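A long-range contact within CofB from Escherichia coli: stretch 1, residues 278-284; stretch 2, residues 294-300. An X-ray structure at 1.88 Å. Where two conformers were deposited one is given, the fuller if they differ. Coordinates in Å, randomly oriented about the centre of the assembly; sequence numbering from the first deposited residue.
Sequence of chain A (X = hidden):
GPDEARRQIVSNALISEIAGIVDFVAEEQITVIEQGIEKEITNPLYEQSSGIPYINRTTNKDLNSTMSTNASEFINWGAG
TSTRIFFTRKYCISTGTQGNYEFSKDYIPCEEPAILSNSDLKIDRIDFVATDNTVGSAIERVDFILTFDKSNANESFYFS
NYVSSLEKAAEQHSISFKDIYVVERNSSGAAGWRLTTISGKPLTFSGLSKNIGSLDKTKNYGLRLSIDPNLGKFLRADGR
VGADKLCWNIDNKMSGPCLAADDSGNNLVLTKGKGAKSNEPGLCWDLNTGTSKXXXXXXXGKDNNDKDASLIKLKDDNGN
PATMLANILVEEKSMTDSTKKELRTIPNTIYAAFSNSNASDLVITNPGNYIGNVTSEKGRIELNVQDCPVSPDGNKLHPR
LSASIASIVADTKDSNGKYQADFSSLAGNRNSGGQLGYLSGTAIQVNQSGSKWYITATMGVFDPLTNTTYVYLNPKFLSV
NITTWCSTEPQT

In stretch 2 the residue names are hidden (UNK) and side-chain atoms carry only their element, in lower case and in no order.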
# COMPACT_ATOMS: atom_id res chain seq x y z
N SER A 278 -11.49 12.08 -11.22
CA SER A 278 -10.18 12.70 -11.21
C SER A 278 -9.12 11.60 -11.25
O SER A 278 -9.43 10.43 -11.02
CB SER A 278 -10.03 13.57 -9.96
OG SER A 278 -8.91 14.43 -10.07
N ASN A 279 -7.88 11.95 -11.59
CA ASN A 279 -6.80 10.97 -11.64
C ASN A 279 -5.86 11.20 -10.46
O ASN A 279 -4.83 11.85 -10.61
CB ASN A 279 -6.06 11.06 -12.97
CG ASN A 279 -4.96 10.02 -13.12
OD1 ASN A 279 -4.77 9.15 -12.27
ND2 ASN A 279 -4.22 10.10 -14.23
N GLU A 280 -6.25 10.71 -9.29
CA GLU A 280 -5.47 10.94 -8.07
C GLU A 280 -5.49 9.69 -7.20
O GLU A 280 -6.17 9.64 -6.18
CB GLU A 280 -6.01 12.16 -7.30
CG GLU A 280 -5.78 13.49 -8.03
CD GLU A 280 -6.27 14.72 -7.25
OE1 GLU A 280 -7.01 14.58 -6.25
OE2 GLU A 280 -5.89 15.85 -7.65
N PRO A 281 -4.73 8.67 -7.61
CA PRO A 281 -4.80 7.38 -6.91
C PRO A 281 -4.29 7.52 -5.49
O PRO A 281 -3.33 8.26 -5.25
CB PRO A 281 -3.89 6.47 -7.75
CG PRO A 281 -2.95 7.41 -8.43
CD PRO A 281 -3.76 8.64 -8.72
N GLY A 282 -4.93 6.84 -4.56
CA GLY A 282 -4.54 6.96 -3.18
C GLY A 282 -4.58 5.66 -2.41
O GLY A 282 -5.44 4.80 -2.63
N LEU A 283 -3.61 5.51 -1.52
CA LEU A 283 -3.62 4.45 -0.53
C LEU A 283 -4.03 5.05 0.80
O LEU A 283 -3.45 6.05 1.23
CB LEU A 283 -2.25 3.78 -0.42
CG LEU A 283 -1.76 2.98 -1.62
CD1 LEU A 283 -0.26 2.78 -1.54
CD2 LEU A 283 -2.47 1.63 -1.69
N CYS A 284 -5.03 4.45 1.44
CA CYS A 284 -5.61 5.03 2.64
C CYS A 284 -5.64 4.09 3.83
O CYS A 284 -5.61 2.87 3.69
CB CYS A 284 -7.04 5.50 2.35
SG CYS A 284 -7.20 6.52 0.87
N UNK A 294 -7.34 8.57 6.30
CA UNK A 294 -6.19 9.34 5.85
C UNK A 294 -5.65 8.69 4.59
O UNK A 294 -5.52 7.47 4.54
c UNK A 294 -5.10 9.40 6.93
c UNK A 294 -6.11 11.40 8.05
c UNK A 294 -4.37 10.01 9.23
c UNK A 294 -5.55 9.99 8.27
N UNK A 295 -5.34 9.50 3.58
CA UNK A 295 -4.88 8.96 2.30
C UNK A 295 -3.55 9.55 1.88
O UNK A 295 -3.33 10.75 2.03
c UNK A 295 -5.91 9.23 1.20
s UNK A 295 -7.51 8.45 1.51
N UNK A 296 -2.68 8.69 1.36
CA UNK A 296 -1.49 9.14 0.63
C UNK A 296 -1.84 9.12 -0.84
O UNK A 296 -1.97 8.05 -1.44
c UNK A 296 1.20 9.94 1.93
c UNK A 296 0.69 8.51 2.02
c UNK A 296 1.84 7.48 1.99
c UNK A 296 -0.28 8.23 0.88
N UNK A 297 -1.95 10.31 -1.43
CA UNK A 297 -2.53 10.46 -2.75
C UNK A 297 -1.55 11.12 -3.71
O UNK A 297 -0.85 12.06 -3.34
c UNK A 297 -4.45 11.44 -4.04
c UNK A 297 -3.79 11.32 -2.68
o UNK A 297 -4.70 10.72 -1.75
N UNK A 298 -1.51 10.63 -4.95
CA UNK A 298 -0.64 11.24 -5.95
C UNK A 298 -1.38 12.35 -6.67
O UNK A 298 -2.49 12.14 -7.17
o UNK A 298 0.66 8.83 -9.22
c UNK A 298 0.97 10.77 -7.85
c UNK A 298 -0.14 10.21 -6.95
c UNK A 298 1.40 9.77 -8.91
n UNK A 298 2.59 9.96 -9.47
N UNK A 299 -0.78 13.53 -6.73
CA UNK A 299 -1.41 14.68 -7.37
C UNK A 299 -0.45 15.34 -8.37
O UNK A 299 0.76 15.13 -8.32
c UNK A 299 -1.89 15.72 -6.34
c UNK A 299 -0.71 16.25 -5.52
c UNK A 299 -2.98 15.14 -5.44
c UNK A 299 -1.07 17.35 -4.54
N UNK A 300 -1.00 16.13 -9.28
CA UNK A 300 -0.19 16.80 -10.28
C UNK A 300 0.56 17.96 -9.65
O UNK A 300 0.06 18.59 -8.72
c UNK A 300 -0.65 15.72 -13.35
c UNK A 300 -1.07 17.31 -11.43
o UNK A 300 -1.09 14.96 -14.24
o UNK A 300 0.55 16.07 -13.29
c UNK A 300 -1.64 16.22 -12.30
O HOH W 1 -3.89 16.21 -9.52

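Position 294 carries four side-chain carbons, forked at the second. The CB leaves sideways to stretch 1, 6.1 Å from C284 CA, and the end of the chain leads away. The contact here is made by the backbone: the O of 294 lies 3.1 Å from C284 CA, a CA-H...O contact. Four carbons with the fork at the second make this L294.

Position 295 has one carbon and then one sulfur. The sulfur lies 2.1 Å from C284 SG, which is covalent bonding distance. Its CA also rests 3.4 Å from L283 O. This is C295, joined to C284 by a disulfide with a chi3 of 105°.

Position 296 again has four carbons forked at the second. Its backbone pairs with L283 in both directions: its N donates to L283 O at 2.8 Å, and its O accepts from L283 N at 3.0 Å. The side chain lies on the same face of the sheet as that of L283. The carbon pattern gives L296.

Position 297 has one carbon carrying one oxygen and one carbon. The end carbon is 3.3 Å from E280 O, and the oxygen is 4.0 Å from G282 CA. A beta-branched side chain with one oxygen is threonine, T297. G282 faces it in a non-hydrogen-bonded pair. An ideal CB on G282 would sit 2.9 Å from T297 OG1, a clash, so the bare glycine leaves room for the hydroxyl.

Position 298 has three carbons in a row, the third carrying one oxygen and one nitrogen. Its backbone N donates to P281 O at 3.0 Å. The terminal amide identifies Q298. Its OE1 is 4.0 Å from P281 CG, and its NE2 is hydrogen-bonded elsewhere in the structure.

Position 299 has four carbons, forked at the first, with one arm two carbons long. The short arm's carbon lies 3.7 Å from E280 OE2, while the end of the side chain leads away. This is I299.

Position 300 has three carbons, the third carrying two oxygens. It makes no direct contact with stretch 1. The carboxylate identifies E300. One water bridges the gap, donating to E280 OE2 at 2.8 Å and accepting from E300 N at 2.9 Å.

The contact is an antiparallel strand pairing, with the strand axes at 164°. Three backbone hydrogen bonds hold the register, and CA-H...O contacts accompany them and continue past them at both ends. The C284–C295 disulfide locks a non-hydrogen-bonded pair covalently. Together the stretches bury 446 Å².

Stretch 2 (294-300) LCLTQIE
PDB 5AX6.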